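Local coordinates for probable glutamine-binding lipoprotein GlnH (GLNBP) (PDB 6H20) that binds amino acids such as asparagine as an extracellular solute-binding lipoprotein, and probably serves transport or signalling to a protein kinase, at residues 47-58 with 113-121; 131-139 with 247-258. All coordinates share one frame; numbering follows the deposited sequence.

Contact 1 of 2, residues 47-58 with 113-121. With ASN (asparagine), chain B.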
loop_
_atom_site.group_PDB
_atom_site.type_symbol
_atom_site.label_atom_id
_atom_site.label_comp_id
_atom_site.label_asym_id
_atom_site.label_seq_id
_atom_site.Cartn_x
_atom_site.Cartn_y
_atom_site.Cartn_z
ATOM N N ILE A 47 -3.847 -2.565 -23.584
ATOM C CA ILE A 47 -3.444 -1.346 -22.891
ATOM C C ILE A 47 -2.779 -0.391 -23.870
ATOM O O ILE A 47 -3.100 0.801 -23.925
ATOM C CB ILE A 47 -2.519 -1.684 -21.711
ATOM C CG1 ILE A 47 -3.299 -2.421 -20.618
ATOM C CG2 ILE A 47 -1.874 -0.418 -21.163
ATOM C CD1 ILE A 47 -2.414 -3.088 -19.575
ATOM N N ARG A 48 -1.851 -0.916 -24.670
ATOM C CA ARG A 48 -1.149 -0.089 -25.641
ATOM C C ARG A 48 -2.122 0.573 -26.608
ATOM O O ARG A 48 -1.973 1.757 -26.935
ATOM C CB ARG A 48 -0.138 -0.954 -26.396
ATOM C CG ARG A 48 1.108 -0.217 -26.836
ATOM C CD ARG A 48 2.162 -1.189 -27.335
ATOM N NE ARG A 48 1.598 -2.184 -28.247
ATOM C CZ ARG A 48 1.589 -3.495 -28.015
ATOM N NH1 ARG A 48 2.109 -3.982 -26.893
ATOM N NH2 ARG A 48 1.051 -4.323 -28.907
ATOM N N ALA A 49 -3.144 -0.167 -27.055
ATOM C CA ALA A 49 -4.128 0.396 -27.973
ATOM C C ALA A 49 -4.978 1.464 -27.305
ATOM O O ALA A 49 -5.469 2.377 -27.982
ATOM C CB ALA A 49 -5.021 -0.708 -28.538
ATOM N N ARG A 50 -5.184 1.363 -25.991
ATOM C CA ARG A 50 -5.911 2.406 -25.275
ATOM C C ARG A 50 -5.071 3.657 -25.062
ATOM O O ARG A 50 -5.622 4.689 -24.663
ATOM C CB ARG A 50 -6.448 1.895 -23.934
ATOM C CG ARG A 50 -7.665 0.984 -24.053
ATOM C CD ARG A 50 -8.327 0.749 -22.703
ATOM N NE ARG A 50 -7.538 -0.140 -21.850
ATOM C CZ ARG A 50 -7.602 -1.468 -21.891
ATOM N NH1 ARG A 50 -8.424 -2.070 -22.741
ATOM N NH2 ARG A 50 -6.846 -2.197 -21.078
ATOM N N GLY A 51 -3.765 3.589 -25.325
ATOM C CA GLY A 51 -2.915 4.758 -25.338
ATOM C C GLY A 51 -2.332 5.137 -23.998
ATOM O O GLY A 51 -1.460 6.016 -23.946
ATOM N N ARG A 52 -2.779 4.507 -22.917
ATOM C CA ARG A 52 -2.252 4.815 -21.596
ATOM C C ARG A 52 -2.600 3.684 -20.643
ATOM O O ARG A 52 -3.582 2.958 -20.844
ATOM C CB ARG A 52 -2.792 6.146 -21.048
ATOM C CG ARG A 52 -4.201 6.068 -20.459
ATOM C CD ARG A 52 -5.272 5.918 -21.536
ATOM N NE ARG A 52 -6.598 6.249 -21.018
ATOM C CZ ARG A 52 -7.737 5.943 -21.634
ATOM N NH1 ARG A 52 -7.709 5.297 -22.795
ATOM N NH2 ARG A 52 -8.900 6.283 -21.093
ATOM N N LEU A 53 -1.773 3.546 -19.612
ATOM C CA LEU A 53 -2.018 2.636 -18.502
ATOM C C LEU A 53 -2.882 3.347 -17.467
ATOM O O LEU A 53 -2.568 4.474 -17.067
ATOM C CB LEU A 53 -0.679 2.252 -17.869
ATOM C CG LEU A 53 -0.687 1.317 -16.660
ATOM C CD1 LEU A 53 -1.091 -0.090 -17.107
ATOM C CD2 LEU A 53 0.682 1.286 -15.968
ATOM N N ILE A 54 -3.975 2.708 -17.055
ATOM C CA ILE A 54 -4.888 3.288 -16.069
ATOM C C ILE A 54 -4.567 2.677 -14.713
ATOM O O ILE A 54 -4.665 1.455 -14.529
ATOM C CB ILE A 54 -6.357 3.073 -16.459
ATOM C CG1 ILE A 54 -6.617 3.685 -17.838
ATOM C CG2 ILE A 54 -7.281 3.673 -15.399
ATOM C CD1 ILE A 54 -7.957 3.307 -18.445
ATOM N N VAL A 55 -4.170 3.536 -13.769
ATOM C CA VAL A 55 -3.578 3.131 -12.499
ATOM C C VAL A 55 -4.482 3.598 -11.369
ATOM O O VAL A 55 -4.791 4.788 -11.272
ATOM C CB VAL A 55 -2.180 3.750 -12.335
ATOM C CG1 VAL A 55 -1.563 3.363 -10.985
ATOM C CG2 VAL A 55 -1.267 3.332 -13.481
ATOM N N GLY A 56 -4.848 2.672 -10.483
ATOM C CA GLY A 56 -5.639 3.012 -9.312
ATOM C C GLY A 56 -4.743 3.341 -8.134
ATOM O O GLY A 56 -3.841 2.569 -7.792
ATOM N N LEU A 57 -4.994 4.494 -7.523
ATOM C CA LEU A 57 -4.255 4.960 -6.347
ATOM C C LEU A 57 -5.021 6.154 -5.792
ATOM O O LEU A 57 -6.163 6.403 -6.187
ATOM C CB LEU A 57 -2.790 5.266 -6.678
ATOM C CG LEU A 57 -2.419 6.049 -7.943
ATOM C CD1 LEU A 57 -2.960 7.486 -7.925
ATOM C CD2 LEU A 57 -0.896 6.037 -8.122
ATOM N N ASP A 58 -4.409 6.902 -4.879
ATOM C CA ASP A 58 -5.093 8.079 -4.336
ATOM C C ASP A 58 -4.079 9.193 -4.124
ATOM O O ASP A 58 -2.933 9.113 -4.577
ATOM C CB ASP A 58 -5.877 7.742 -3.060
ATOM C CG ASP A 58 -4.981 7.561 -1.829
ATOM O OD1 ASP A 58 -3.743 7.685 -1.914
ATOM O OD2 ASP A 58 -5.540 7.294 -0.755
ATOM N N SER A 113 -12.842 -4.221 -13.581
ATOM C CA SER A 113 -11.981 -3.814 -14.692
ATOM C C SER A 113 -12.031 -2.305 -14.924
ATOM O O SER A 113 -12.040 -1.830 -16.061
ATOM C CB SER A 113 -12.295 -4.599 -15.969
ATOM O OG SER A 113 -12.041 -5.974 -15.765
ATOM N N GLN A 114 -12.058 -1.539 -13.829
ATOM C CA GLN A 114 -12.051 -0.087 -13.907
ATOM C C GLN A 114 -10.646 0.501 -13.972
ATOM O O GLN A 114 -10.503 1.684 -14.293
ATOM C CB GLN A 114 -12.797 0.509 -12.713
ATOM C CG GLN A 114 -14.272 0.156 -12.664
ATOM C CD GLN A 114 -14.954 0.746 -11.446
ATOM O OE1 GLN A 114 -14.337 0.906 -10.397
ATOM N NE2 GLN A 114 -16.233 1.074 -11.583
ATOM N N VAL A 115 -9.615 -0.291 -13.661
ATOM C CA VAL A 115 -8.225 0.110 -13.816
ATOM C C VAL A 115 -7.469 -1.097 -14.341
ATOM O O VAL A 115 -7.905 -2.239 -14.195
ATOM C CB VAL A 115 -7.586 0.574 -12.487
ATOM C CG1 VAL A 115 -8.311 1.793 -11.926
ATOM C CG2 VAL A 115 -7.586 -0.557 -11.462
ATOM N N ASP A 116 -6.313 -0.834 -14.955
ATOM C CA ASP A 116 -5.449 -1.943 -15.345
ATOM C C ASP A 116 -4.723 -2.515 -14.131
ATOM O O ASP A 116 -4.612 -3.742 -13.982
ATOM C CB ASP A 116 -4.421 -1.483 -16.380
ATOM C CG ASP A 116 -5.053 -0.968 -17.665
ATOM O OD1 ASP A 116 -5.849 -1.708 -18.289
ATOM O OD2 ASP A 116 -4.730 0.170 -18.076
ATOM N N ILE A 117 -4.194 -1.647 -13.273
ATOM C CA ILE A 117 -3.453 -2.072 -12.094
ATOM C C ILE A 117 -3.782 -1.133 -10.944
ATOM O O ILE A 117 -4.184 0.018 -11.150
ATOM C CB ILE A 117 -1.920 -2.108 -12.314
ATOM C CG1 ILE A 117 -1.366 -0.707 -12.604
ATOM C CG2 ILE A 117 -1.565 -3.083 -13.446
ATOM C CD1 ILE A 117 0.157 -0.670 -12.782
ATOM N N VAL A 118 -3.640 -1.647 -9.727
ATOM C CA VAL A 118 -3.650 -0.831 -8.511
ATOM C C VAL A 118 -2.229 -0.840 -7.972
ATOM O O VAL A 118 -1.651 -1.911 -7.754
ATOM C CB VAL A 118 -4.627 -1.385 -7.464
ATOM C CG1 VAL A 118 -4.411 -0.711 -6.104
ATOM C CG2 VAL A 118 -6.077 -1.193 -7.917
ATOM N N VAL A 119 -1.649 0.336 -7.795
ATOM C CA VAL A 119 -0.366 0.486 -7.107
ATOM C C VAL A 119 -0.659 1.451 -5.970
ATOM O O VAL A 119 -0.616 2.678 -6.138
ATOM C CB VAL A 119 0.761 0.995 -8.011
ATOM C CG1 VAL A 119 2.113 0.831 -7.308
ATOM C CG2 VAL A 119 0.783 0.239 -9.352
ATOM N N LYS A 120 -1.055 0.894 -4.828
ATOM C CA LYS A 120 -1.505 1.701 -3.697
ATOM C C LYS A 120 -1.286 0.902 -2.429
ATOM O O LYS A 120 -2.238 0.366 -1.846
ATOM C CB LYS A 120 -2.981 2.091 -3.856
ATOM C CG LYS A 120 -3.388 3.184 -2.859
ATOM C CD LYS A 120 -4.886 3.185 -2.610
ATOM C CE LYS A 120 -5.316 4.261 -1.611
ATOM N NZ LYS A 120 -4.400 4.443 -0.449
ATOM N N THR A 121 -0.018 0.808 -2.028
ATOM C CA THR A 121 0.427 0.117 -0.815
ATOM C C THR A 121 -0.366 -1.166 -0.537
ATOM O O THR A 121 -0.795 -1.421 0.585
ATOM C CB THR A 121 0.422 1.062 0.407
ATOM O OG1 THR A 121 -0.910 1.544 0.685
ATOM C CG2 THR A 121 1.343 2.262 0.168
HETATM N N ASN B . -0.966 -1.974 3.255
HETATM C CA ASN B . -2.203 -1.949 4.034
HETATM C C ASN B . -3.315 -2.603 3.235
HETATM O O ASN B . -4.500 -2.490 3.599
HETATM C CB ASN B . -2.578 -0.516 4.415
HETATM C CG ASN B . -2.978 0.320 3.224
HETATM O OD1 ASN B . -2.703 -0.013 2.075
HETATM N ND2 ASN B . -3.668 1.404 3.495
HETATM O OXT ASN B . -3.011 -3.250 2.210
HETATM O O HOH W 1 -5.439 1.052 -20.501
#
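Asp116 packs its CB against CD1 of Leu53 and its carboxylate against CG1 of Ile47, and its two oxygens are engaged separately. Asp116 OD2 accepts the backbone N-H of Ile54 on its anti side in an almost straight bond, N to OD2 2.8 Å. Asp116 OD1 is met on the syn side by Arg50 NH2, 3.0 Å away, in a salt bridge whose guanidinium and carboxylate planes lie only 24° apart. A water joins Asp116 OD2, Arg50 NE and the carbonyl of Arg52. A short, charged carboxylate suits this spot, since it accepts an N-H near the start of strand 53-57 and meets the arginine at the end of the preceding helix. Ladder bonds follow: Gly56 N donates a hydrogen bond to Ile117 O at 2.8 Å, and Val119 N reaches Gly56 O at 3.1 Å. Glycine fits where a CB would press on Val118 CG2 and Val115 CG1. On the other face, Val55 CG2 and Ile117 CG1 lie side by side. Lys120 runs out extended and bends only at its last torsion (chi4 -40°), where NZ makes a weak salt bridge with Asp58 OD2; Asp58 OD1 holds Gly60 N. Thr121 OG1 donates to OD1 of the bound asparagine. Parallel strands whose ends supply ligand-binding residues are characteristic of the periplasmic-binding-protein fold.

Contact 2 of 2, residues 131-139 with 247-258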
loop_
_atom_site.group_PDB
_atom_site.type_symbol
_atom_site.label_atom_id
_atom_site.label_comp_id
_atom_site.label_asym_id
_atom_site.label_seq_id
_atom_site.Cartn_x
_atom_site.Cartn_y
_atom_site.Cartn_z
ATOM N N LEU A 131 -9.918 -12.916 -4.680
ATOM C CA LEU A 131 -10.669 -11.934 -5.448
ATOM C C LEU A 131 -9.870 -11.238 -6.540
ATOM O O LEU A 131 -10.458 -10.850 -7.551
ATOM C CB LEU A 131 -11.248 -10.860 -4.512
ATOM C CG LEU A 131 -12.069 -11.396 -3.345
ATOM C CD1 LEU A 131 -12.451 -10.261 -2.407
ATOM C CD2 LEU A 131 -13.310 -12.109 -3.871
ATOM N N VAL A 132 -8.563 -11.029 -6.354
ATOM C CA VAL A 132 -7.730 -10.350 -7.336
ATOM C C VAL A 132 -6.397 -11.078 -7.441
ATOM O O VAL A 132 -6.043 -11.900 -6.594
ATOM C CB VAL A 132 -7.481 -8.869 -6.976
ATOM C CG1 VAL A 132 -8.801 -8.119 -6.837
ATOM C CG2 VAL A 132 -6.661 -8.753 -5.686
ATOM N N ASN A 133 -5.645 -10.750 -8.485
ATOM C CA ASN A 133 -4.285 -11.245 -8.625
ATOM C C ASN A 133 -3.284 -10.197 -8.143
ATOM O O ASN A 133 -3.611 -9.028 -7.949
ATOM C CB ASN A 133 -4.001 -11.633 -10.074
ATOM C CG ASN A 133 -3.353 -12.974 -10.168
ATOM O OD1 ASN A 133 -2.370 -13.226 -9.477
ATOM N ND2 ASN A 133 -3.912 -13.860 -10.983
ATOM N N PHE A 134 -2.037 -10.632 -7.968
ATOM C CA PHE A 134 -0.974 -9.731 -7.538
ATOM C C PHE A 134 0.321 -10.092 -8.246
ATOM O O PHE A 134 0.594 -11.262 -8.528
ATOM C CB PHE A 134 -0.675 -9.839 -6.036
ATOM C CG PHE A 134 -1.766 -9.307 -5.146
ATOM C CD1 PHE A 134 -1.871 -7.942 -4.884
ATOM C CD2 PHE A 134 -2.659 -10.171 -4.539
ATOM C CE1 PHE A 134 -2.866 -7.449 -4.041
ATOM C CE2 PHE A 134 -3.663 -9.693 -3.703
ATOM C CZ PHE A 134 -3.760 -8.325 -3.445
ATOM N N SER A 135 1.133 -9.068 -8.492
ATOM C CA SER A 135 2.533 -9.234 -8.846
ATOM C C SER A 135 3.317 -9.794 -7.664
ATOM O O SER A 135 2.802 -9.961 -6.553
ATOM C CB SER A 135 3.154 -7.877 -9.180
ATOM O OG SER A 135 3.279 -7.076 -8.007
ATOM N N THR A 136 4.594 -10.083 -7.923
ATOM C CA THR A 136 5.532 -10.340 -6.842
ATOM C C THR A 136 5.675 -9.097 -5.956
ATOM O O THR A 136 5.226 -7.991 -6.285
ATOM C CB THR A 136 6.903 -10.716 -7.399
ATOM O OG1 THR A 136 7.373 -9.683 -8.280
ATOM C CG2 THR A 136 6.836 -12.056 -8.145
ATOM N N VAL A 137 6.328 -9.287 -4.809
ATOM C CA VAL A 137 6.421 -8.223 -3.809
ATOM C C VAL A 137 7.377 -7.141 -4.287
ATOM O O VAL A 137 8.525 -7.427 -4.651
ATOM C CB VAL A 137 6.898 -8.812 -2.473
ATOM C CG1 VAL A 137 7.114 -7.704 -1.427
ATOM C CG2 VAL A 137 5.935 -9.875 -1.974
ATOM N N TYR A 138 6.928 -5.876 -4.249
ATOM C CA TYR A 138 7.803 -4.771 -4.627
ATOM C C TYR A 138 8.284 -3.919 -3.455
ATOM O O TYR A 138 9.188 -3.092 -3.637
ATOM C CB TYR A 138 7.161 -3.888 -5.721
ATOM C CG TYR A 138 5.998 -3.022 -5.279
ATOM C CD1 TYR A 138 6.208 -1.764 -4.727
ATOM C CD2 TYR A 138 4.687 -3.462 -5.446
ATOM C CE1 TYR A 138 5.137 -0.976 -4.341
ATOM C CE2 TYR A 138 3.604 -2.672 -5.063
ATOM C CZ TYR A 138 3.850 -1.431 -4.498
ATOM O OH TYR A 138 2.783 -0.659 -4.118
ATOM N N LEU A 139 7.738 -4.122 -2.261
ATOM C CA LEU A 139 8.220 -3.441 -1.068
ATOM C C LEU A 139 7.622 -4.188 0.106
ATOM O O LEU A 139 6.457 -4.581 0.045
ATOM C CB LEU A 139 7.731 -1.985 -1.049
ATOM C CG LEU A 139 8.291 -1.103 0.070
ATOM C CD1 LEU A 139 9.775 -0.890 -0.124
ATOM C CD2 LEU A 139 7.567 0.241 0.078
ATOM N N VAL A 247 -0.143 -10.033 -15.006
ATOM C CA VAL A 247 0.684 -10.423 -13.862
ATOM C C VAL A 247 2.104 -10.739 -14.318
ATOM O O VAL A 247 3.086 -10.236 -13.753
ATOM C CB VAL A 247 0.059 -11.618 -13.119
ATOM C CG1 VAL A 247 0.981 -12.067 -11.977
ATOM C CG2 VAL A 247 -1.330 -11.266 -12.609
ATOM N N ARG A 248 2.234 -11.603 -15.338
ATOM C CA ARG A 248 3.565 -11.935 -15.840
ATOM C C ARG A 248 4.284 -10.698 -16.357
ATOM O O ARG A 248 5.483 -10.534 -16.118
ATOM C CB ARG A 248 3.485 -13.011 -16.925
ATOM C CG ARG A 248 2.842 -14.292 -16.450
ATOM C CD ARG A 248 2.921 -15.349 -17.547
ATOM N NE ARG A 248 2.155 -16.548 -17.217
ATOM C CZ ARG A 248 2.616 -17.542 -16.462
ATOM N NH1 ARG A 248 3.840 -17.479 -15.950
ATOM N NH2 ARG A 248 1.846 -18.598 -16.211
ATOM N N PHE A 249 3.568 -9.813 -17.060
ATOM C CA PHE A 249 4.191 -8.601 -17.582
ATOM C C PHE A 249 4.739 -7.738 -16.449
ATOM O O PHE A 249 5.906 -7.320 -16.482
ATOM C CB PHE A 249 3.195 -7.796 -18.433
ATOM C CG PHE A 249 3.828 -6.642 -19.154
ATOM C CD1 PHE A 249 4.063 -5.427 -18.496
ATOM C CD2 PHE A 249 4.243 -6.784 -20.474
ATOM C CE1 PHE A 249 4.678 -4.377 -19.155
ATOM C CE2 PHE A 249 4.854 -5.745 -21.135
ATOM C CZ PHE A 249 5.079 -4.540 -20.478
ATOM N N VAL A 250 3.903 -7.445 -15.445
ATOM C CA VAL A 250 4.353 -6.620 -14.322
ATOM C C VAL A 250 5.507 -7.290 -13.589
ATOM O O VAL A 250 6.456 -6.627 -13.158
ATOM C CB VAL A 250 3.173 -6.312 -13.380
ATOM C CG1 VAL A 250 3.660 -5.602 -12.124
ATOM C CG2 VAL A 250 2.133 -5.445 -14.105
ATOM N N ASN A 251 5.469 -8.613 -13.461
ATOM C CA ASN A 251 6.590 -9.273 -12.803
ATOM C C ASN A 251 7.873 -9.115 -13.604
ATOM O O ASN A 251 8.961 -9.050 -13.016
ATOM C CB ASN A 251 6.250 -10.737 -12.516
ATOM C CG ASN A 251 5.248 -10.865 -11.386
ATOM O OD1 ASN A 251 5.073 -9.918 -10.610
ATOM N ND2 ASN A 251 4.612 -12.023 -11.260
ATOM N N GLY A 252 7.764 -9.038 -14.936
ATOM C CA GLY A 252 8.919 -8.690 -15.744
ATOM C C GLY A 252 9.454 -7.303 -15.425
ATOM O O GLY A 252 10.670 -7.112 -15.287
ATOM N N THR A 253 8.556 -6.315 -15.300
ATOM C CA THR A 253 8.980 -4.975 -14.898
ATOM C C THR A 253 9.685 -5.011 -13.554
ATOM O O THR A 253 10.720 -4.356 -13.365
ATOM C CB THR A 253 7.775 -4.028 -14.809
ATOM O OG1 THR A 253 7.098 -3.991 -16.073
ATOM C CG2 THR A 253 8.246 -2.617 -14.463
ATOM N N LEU A 254 9.130 -5.760 -12.598
ATOM C CA LEU A 254 9.754 -5.793 -11.282
ATOM C C LEU A 254 11.131 -6.451 -11.334
ATOM O O LEU A 254 12.062 -5.982 -10.675
ATOM C CB LEU A 254 8.831 -6.462 -10.264
ATOM C CG LEU A 254 7.529 -5.681 -10.051
ATOM C CD1 LEU A 254 6.614 -6.364 -9.034
ATOM C CD2 LEU A 254 7.795 -4.213 -9.647
ATOM N N GLU A 255 11.291 -7.528 -12.113
ATOM C CA GLU A 255 12.631 -8.086 -12.310
ATOM C C GLU A 255 13.576 -7.044 -12.889
ATOM O O GLU A 255 14.725 -6.909 -12.438
ATOM C CB GLU A 255 12.587 -9.299 -13.245
ATOM C CG GLU A 255 11.976 -10.565 -12.642
ATOM C CD GLU A 255 12.936 -11.314 -11.733
ATOM O OE1 GLU A 255 14.145 -10.969 -11.691
ATOM O OE2 GLU A 255 12.480 -12.266 -11.068
ATOM N N ARG A 256 13.113 -6.283 -13.884
ATOM C CA ARG A 256 13.969 -5.244 -14.448
ATOM C C ARG A 256 14.411 -4.246 -13.387
ATOM O O ARG A 256 15.609 -3.980 -13.243
ATOM C CB ARG A 256 13.284 -4.515 -15.599
ATOM C CG ARG A 256 14.224 -3.480 -16.193
ATOM C CD ARG A 256 13.604 -2.741 -17.349
ATOM N NE ARG A 256 12.362 -2.024 -17.046
ATOM C CZ ARG A 256 12.297 -0.843 -16.427
ATOM N NH1 ARG A 256 13.401 -0.250 -15.983
ATOM N NH2 ARG A 256 11.118 -0.255 -16.247
ATOM N N ILE A 257 13.465 -3.681 -12.632
ATOM C CA ILE A 257 13.843 -2.592 -11.728
ATOM C C ILE A 257 14.628 -3.092 -10.519
ATOM O O ILE A 257 15.442 -2.347 -9.955
ATOM C CB ILE A 257 12.651 -1.695 -11.345
ATOM C CG1 ILE A 257 11.644 -2.445 -10.470
ATOM C CG2 ILE A 257 12.010 -1.104 -12.588
ATOM C CD1 ILE A 257 10.570 -1.505 -9.843
ATOM N N ARG A 258 14.409 -4.338 -10.084
ATOM C CA ARG A 258 15.233 -4.854 -8.989
ATOM C C ARG A 258 16.690 -4.993 -9.398
ATOM O O ARG A 258 17.581 -4.907 -8.547
ATOM C CB ARG A 258 14.731 -6.210 -8.504
ATOM C CG ARG A 258 13.384 -6.167 -7.810
ATOM C CD ARG A 258 13.136 -7.488 -7.109
ATOM N NE ARG A 258 11.739 -7.683 -6.739
ATOM C CZ ARG A 258 10.823 -8.264 -7.515
ATOM N NH1 ARG A 258 11.138 -8.706 -8.735
ATOM N NH2 ARG A 258 9.582 -8.403 -7.074
HETATM O O HOH W 2 9.059 -10.133 -10.444
#
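Val247 sets both its methyls against 131-139: CG2 rests on the amide of Asn133, 3.6 Å from CG, and CG1 touches the carbonyl oxygen of Phe134. A beta-branched residue is apt here, because its two branches fork over neighbouring residues of the extended chain. One turn on, Val250 places CG1 against CB of Ser135, a small side chain that lets the helix come near; Ser135 OG itself turns to Thr136 O. Asn251 supplies the polar link. Its CG lies anti to its own carbonyl carbon (chi1 -73°), which carries OD1 to Thr136 N at 2.7 Å; the N-H points well at the oxygen, though the donor is tilted 29° from the amide's carbonyl plane. The side-chain amide thus satisfies a backbone N-H of the turning chain at Thr136. Leu254, a branched apolar side chain suited to this buried place, packs its two methyls on the chain, CD1 lying 3.5 Å from Thr136 O and CD2 4.0 Å from Tyr138 CB. Arg258 follows, extended from CG to NE. Its NH2 donates to Thr136 OG1 and to Val137 O, each at 2.8 Å and nearly in the guanidinium plane, although it stands 46° above the carbonyl plane of Val137. A water spans Thr136 OG1, Asn251 O and Arg258 NH1; arginine's length and several N-H groups let one end reach hydroxyl, carbonyl and water. Helix 244-259 therefore lies with one side along residues 133-138, while its Phe249 and Ile257 pack on helix 77-90, and strand 232-240 pairs with 132-134.

How the contacts relate
After short strands near the N terminus and helix 37-43, the chain enters helix 45-50 and strand 53-57. Contact 1 closes when it returns at 113-121, with 54 residues between the segments, after passing through helix 77-90, strand 96-100 and helix 106-111. Contact 2 opens only afterwards, at 131-139, and closes a longer loop, with 107 residues between its segments, when 247-258 returns; the two are in series, neither nested nor crossed. Strand 232-240 unites them in one sheet, running antiparallel to both 117-118 and 132-134. Helix 77-90 touches segments of both contacts. They meet directly where Tyr138 OH packs 3.6 Å from Val119 CG1, while that hydroxyl bonds to Asp78.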